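Local coordinates for protein D-threo-3-hydroxyaspartate dehydratase (Delftia, PDB 3WQC) that uses pyridoxal 5'-phosphate and a divalent metal ion to turn D-threo-3-hydroxyaspartate into oxaloacetate and ammonia, at residues 95-100 against 126-131; 120-125 against 159-164. All coordinates share one frame; numbering follows the deposited sequence.

Contact 1: 95-100 against 126-131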
loop_
_atom_site.group_PDB
_atom_site.type_symbol
_atom_site.label_atom_id
_atom_site.label_comp_id
_atom_site.label_asym_id
_atom_site.label_seq_id
_atom_site.Cartn_x
_atom_site.Cartn_y
_atom_site.Cartn_z
ATOM N N VAL B 95 -6.371 19.271 -1.847
ATOM C CA VAL B 95 -7.385 18.301 -2.326
ATOM C C VAL B 95 -8.723 19.069 -2.182
ATOM O O VAL B 95 -8.957 19.654 -1.137
ATOM C CB VAL B 95 -7.446 17.006 -1.446
ATOM C CG1 VAL B 95 -8.566 16.079 -1.894
ATOM C CG2 VAL B 95 -6.083 16.278 -1.561
ATOM N N SER B 96 -9.573 19.010 -3.222
ATOM C CA SER B 96 -10.873 19.723 -3.234
ATOM C C SER B 96 -11.542 19.543 -1.872
ATOM O O SER B 96 -11.767 18.413 -1.400
ATOM C CB SER B 96 -11.776 19.049 -4.286
ATOM O OG SER B 96 -11.231 19.043 -5.566
ATOM N N MET B 97 -11.928 20.652 -1.218
ATOM C CA MET B 97 -12.369 20.606 0.178
ATOM C C MET B 97 -13.728 19.916 0.311
ATOM O O MET B 97 -14.712 20.317 -0.398
ATOM C CB MET B 97 -12.444 22.032 0.724
ATOM C CG MET B 97 -12.841 22.060 2.188
ATOM S SD MET B 97 -11.614 21.168 3.212
ATOM C CE MET B 97 -12.362 21.481 4.827
ATOM N N ALA B 98 -13.864 18.940 1.249
ATOM C CA ALA B 98 -15.132 18.353 1.568
ATOM C C ALA B 98 -15.781 19.188 2.667
ATOM O O ALA B 98 -15.138 19.467 3.701
ATOM C CB ALA B 98 -14.901 16.958 2.116
ATOM N N PRO B 99 -17.047 19.610 2.485
ATOM C CA PRO B 99 -17.688 20.385 3.551
ATOM C C PRO B 99 -17.626 19.768 4.929
ATOM O O PRO B 99 -17.469 20.505 5.940
ATOM C CB PRO B 99 -19.146 20.494 3.004
ATOM C CG PRO B 99 -18.953 20.526 1.487
ATOM C CD PRO B 99 -17.850 19.471 1.235
ATOM N N HIS B 100 -17.710 18.426 5.038
ATOM C CA HIS B 100 -17.733 17.843 6.401
ATOM C C HIS B 100 -16.414 17.985 7.143
ATOM O O HIS B 100 -16.404 17.814 8.386
ATOM C CB HIS B 100 -18.161 16.375 6.364
ATOM C CG HIS B 100 -17.119 15.418 5.910
ATOM N ND1 HIS B 100 -16.916 15.062 4.589
ATOM C CD2 HIS B 100 -16.162 14.756 6.667
ATOM C CE1 HIS B 100 -15.847 14.189 4.537
ATOM N NE2 HIS B 100 -15.398 14.004 5.838
ATOM N N GLN B 126 -19.718 27.887 -1.789
ATOM C CA GLN B 126 -20.849 28.318 -0.983
ATOM C C GLN B 126 -20.761 27.632 0.393
ATOM O O GLN B 126 -21.077 28.305 1.404
ATOM C CB GLN B 126 -22.175 27.887 -1.617
ATOM C CG GLN B 126 -22.531 28.708 -2.864
ATOM C CD GLN B 126 -23.845 28.308 -3.472
ATOM O OE1 GLN B 126 -24.423 27.254 -3.132
ATOM N NE2 GLN B 126 -24.365 29.115 -4.403
ATOM N N ALA B 127 -20.362 26.357 0.453
ATOM C CA ALA B 127 -20.315 25.672 1.770
ATOM C C ALA B 127 -19.282 26.325 2.674
ATOM O O ALA B 127 -19.487 26.535 3.889
ATOM C CB ALA B 127 -19.977 24.189 1.562
ATOM N N ILE B 128 -18.091 26.606 2.111
ATOM C CA ILE B 128 -17.028 27.257 2.902
ATOM C C ILE B 128 -17.496 28.647 3.366
ATOM O O ILE B 128 -17.319 28.974 4.558
ATOM C CB ILE B 128 -15.720 27.354 2.139
ATOM C CG1 ILE B 128 -15.161 25.947 1.790
ATOM C CG2 ILE B 128 -14.670 28.130 2.983
ATOM C CD1 ILE B 128 -13.847 25.938 1.003
ATOM N N ALA B 129 -18.045 29.457 2.450
ATOM C CA ALA B 129 -18.385 30.837 2.837
ATOM C C ALA B 129 -19.505 30.778 3.879
ATOM O O ALA B 129 -19.479 31.596 4.811
ATOM C CB ALA B 129 -18.834 31.553 1.562
ATOM N N ALA B 130 -20.495 29.895 3.753
ATOM C CA ALA B 130 -21.583 29.882 4.763
ATOM C C ALA B 130 -21.031 29.455 6.121
ATOM O O ALA B 130 -21.380 30.055 7.163
ATOM C CB ALA B 130 -22.661 28.948 4.315
ATOM N N PHE B 131 -20.108 28.457 6.143
ATOM C CA PHE B 131 -19.588 28.074 7.429
ATOM C C PHE B 131 -18.698 29.129 8.045
ATOM O O PHE B 131 -18.718 29.388 9.267
ATOM C CB PHE B 131 -18.812 26.723 7.204
ATOM C CG PHE B 131 -18.306 26.127 8.508
ATOM C CD1 PHE B 131 -19.223 25.532 9.396
ATOM C CD2 PHE B 131 -16.929 26.103 8.808
ATOM C CE1 PHE B 131 -18.775 24.916 10.590
ATOM C CE2 PHE B 131 -16.508 25.478 10.027
ATOM C CZ PHE B 131 -17.412 24.867 10.860
#

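Contact 2: 120-125 against 159-164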
loop_
_atom_site.group_PDB
_atom_site.type_symbol
_atom_site.label_atom_id
_atom_site.label_comp_id
_atom_site.label_asym_id
_atom_site.label_seq_id
_atom_site.Cartn_x
_atom_site.Cartn_y
_atom_site.Cartn_z
ATOM N N ASP B 120 -13.155 23.845 -6.526
ATOM C CA ASP B 120 -13.348 23.959 -7.991
ATOM C C ASP B 120 -14.818 24.007 -8.386
ATOM O O ASP B 120 -15.130 23.770 -9.578
ATOM C CB ASP B 120 -12.598 22.883 -8.770
ATOM C CG ASP B 120 -13.151 21.518 -8.582
ATOM O OD1 ASP B 120 -14.128 21.308 -7.831
ATOM O OD2 ASP B 120 -12.619 20.560 -9.238
ATOM N N SER B 121 -15.693 24.377 -7.418
ATOM C CA SER B 121 -17.094 24.382 -7.707
ATOM C C SER B 121 -17.778 25.508 -6.913
ATOM O O SER B 121 -17.309 25.887 -5.840
ATOM C CB SER B 121 -17.752 23.018 -7.397
ATOM O OG SER B 121 -17.717 22.763 -5.991
ATOM N N VAL B 122 -18.893 25.976 -7.481
ATOM C CA VAL B 122 -19.702 26.973 -6.747
ATOM C C VAL B 122 -20.228 26.338 -5.446
ATOM O O VAL B 122 -20.232 26.974 -4.403
ATOM C CB VAL B 122 -20.845 27.433 -7.643
ATOM C CG1 VAL B 122 -21.785 28.334 -6.818
ATOM C CG2 VAL B 122 -20.294 28.190 -8.864
ATOM N N ALA B 123 -20.716 25.069 -5.489
ATOM C CA ALA B 123 -21.295 24.470 -4.245
ATOM C C ALA B 123 -20.229 24.385 -3.141
ATOM O O ALA B 123 -20.545 24.670 -1.973
ATOM C CB ALA B 123 -21.817 23.089 -4.510
ATOM N N ALA B 124 -18.950 24.017 -3.498
ATOM C CA ALA B 124 -17.939 23.947 -2.395
ATOM C C ALA B 124 -17.646 25.341 -1.864
ATOM O O ALA B 124 -17.484 25.544 -0.657
ATOM C CB ALA B 124 -16.669 23.237 -2.871
ATOM N N ALA B 125 -17.599 26.340 -2.772
ATOM C CA ALA B 125 -17.354 27.711 -2.336
ATOM C C ALA B 125 -18.470 28.191 -1.416
ATOM O O ALA B 125 -18.224 28.885 -0.448
ATOM C CB ALA B 125 -17.166 28.617 -3.581
ATOM N N THR B 159 -14.117 31.168 -17.967
ATOM C CA THR B 159 -14.251 32.462 -17.238
ATOM C C THR B 159 -15.556 32.483 -16.435
ATOM O O THR B 159 -15.543 32.970 -15.312
ATOM C CB THR B 159 -14.100 33.632 -18.214
ATOM O OG1 THR B 159 -12.736 33.564 -18.680
ATOM C CG2 THR B 159 -14.241 34.943 -17.584
ATOM N N PRO B 160 -16.698 32.119 -17.020
ATOM C CA PRO B 160 -17.940 32.298 -16.236
ATOM C C PRO B 160 -17.891 31.504 -14.896
ATOM O O PRO B 160 -18.342 32.023 -13.849
ATOM C CB PRO B 160 -19.015 31.800 -17.202
ATOM C CG PRO B 160 -18.467 32.086 -18.581
ATOM C CD PRO B 160 -16.981 31.672 -18.398
ATOM N N LEU B 161 -17.390 30.278 -14.951
ATOM C CA LEU B 161 -17.391 29.454 -13.706
ATOM C C LEU B 161 -16.298 29.978 -12.766
ATOM O O LEU B 161 -16.514 30.047 -11.541
ATOM C CB LEU B 161 -17.163 27.982 -13.971
ATOM C CG LEU B 161 -17.009 27.036 -12.775
ATOM C CD1 LEU B 161 -18.302 27.121 -11.966
ATOM C CD2 LEU B 161 -16.779 25.596 -13.265
ATOM N N LEU B 162 -15.128 30.367 -13.296
ATOM C CA LEU B 162 -14.040 30.982 -12.448
ATOM C C LEU B 162 -14.629 32.173 -11.702
ATOM O O LEU B 162 -14.393 32.339 -10.485
ATOM C CB LEU B 162 -12.845 31.542 -13.261
ATOM C CG LEU B 162 -11.864 30.631 -13.717
ATOM C CD1 LEU B 162 -10.872 31.412 -14.625
ATOM C CD2 LEU B 162 -11.077 30.098 -12.469
ATOM N N LEU B 163 -15.303 33.088 -12.446
ATOM C CA LEU B 163 -15.818 34.280 -11.758
ATOM C C LEU B 163 -16.878 33.921 -10.716
ATOM O O LEU B 163 -17.016 34.590 -9.678
ATOM C CB LEU B 163 -16.345 35.320 -12.762
ATOM C CG LEU B 163 -15.256 36.176 -13.397
ATOM C CD1 LEU B 163 -13.847 35.705 -13.484
ATOM C CD2 LEU B 163 -15.801 37.064 -14.491
ATOM N N ALA B 164 -17.769 32.951 -11.111
ATOM C CA ALA B 164 -18.840 32.607 -10.180
ATOM C C ALA B 164 -18.265 32.068 -8.843
ATOM O O ALA B 164 -18.681 32.439 -7.753
ATOM C CB ALA B 164 -19.739 31.511 -10.806
#

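Contact 1: 95-100 against 126-131
Two backbone hydrogen bonds, from Ala130 N to Gln126 O at 2.9 Å and from Phe131 N to Ala127 O at 3.0 Å, fix the helical turn that presents Ala127 and Ile128 to Pro99 and Met97. Across the gap itself there is no hydrogen bond: the segments meet through carbon alone, in two small patches.

In the outer patch the ring of Pro99 meets the methyl of Ala127. CG comes closest, at 3.8 Å from Ala127 CB, with Pro99 CB at 4.1 Å from the same methyl. The backbones are nearest here as well, Pro99 CA lying 6.2 Å from Ala127 CA. Alanine suits so close an approach because its side chain ends at CB, while proline offers a compact apolar ring and a restricted backbone where the loop enters a short 3-10 turn.

The inner patch is reached from farther away. Ile128 places CG1 opposite its carbonyl carbon (chi1 -62°) and then runs straight out (chi2 179°), which carries CD1 over to the base of Met97. There the methyl lies 4.2 Å from Met97 CB and equally far from Met97 CG, the two side chains crossing at a slant. The bend of Met97 at chi2 (61°) turns SD aside, and CB and CG are the atoms that meet Ile128; an unbranched, flexible residue can fill a buried corner in this way.

Within the barrel domain, the loop follows strand 90-93 and is held to strand 114-119 by a backbone hydrogen bond between Met97 and Ile118. Met97 also packs on Leu102 and Ala105 of helix 102-110, whereas Ile128 reaches Val119 and Val141 on the neighbouring strands. Pro99 meets Leu351 of the second subunit, so the loop, packed on helix 122-135, also forms part of the subunit interface.

Contact 2: 120-125 against 159-164
Two successive helices on the outside of the TIM-barrel domain, 122-135 and 159-171, meet near their N-terminal ends, where Val122 of the first touches Leu161 and Ala164 of the second. One methyl does the touching: Val122 CG2 lies 3.8 Å from Leu161 CD1 and 3.9 Å from Ala164 CB. Residues three apart in a helix lie on nearly the same face, so Leu161 and Ala164 can offer neighbouring surfaces to one valine. Leucine spans the wider gap: CG lies anti to the backbone N (chi1 174°), and chi2 of 60° then turns CD1 toward Val122; alanine needs no such reach, since the CA atoms of Val122 and Ala164 are only 6.7 Å apart.

Just before Val122, Ser121 is the N-cap of its helix. Its OG accepts a hydrogen bond from Ala124 N at 3.1 Å and 155°, supplying an acceptor for an N-H of the first turn, a role well suited to a short hydroxyl side chain. Asp120, one residue earlier, uses OD2 to accept from the backbone N of Gly153 in another loop, and Val122 packs further along the other helix on Ile165 and Thr168.

Polar bonds thus serve the residues at the helix start, while the contact of Val122 with Leu161 and Ala164 is made by methyls alone and depends on close fit rather than on directional bonds, at a partly exposed edge of the domain.

Overall arrangement
The centres of the two contacts lie about 12 Å apart, on the same side of the chain's centre, and both use helix 122-135. Its first turn meets helix 159-171 in contact 2, and its next turn meets the loop after strand 90-93 in contact 1. Along the chain the segments alternate: 95-100, 120-125, 126-131, 159-164. One helix of the alanine racemase-like barrel is therefore tied both to the preceding beta-alpha unit and to the following helix. Both contacts lie away from the cofactor and also touch the second subunit, whose Leu351, already met in contact 1, also reaches Ala123 and Ala124, so they belong to the framework beside the interface.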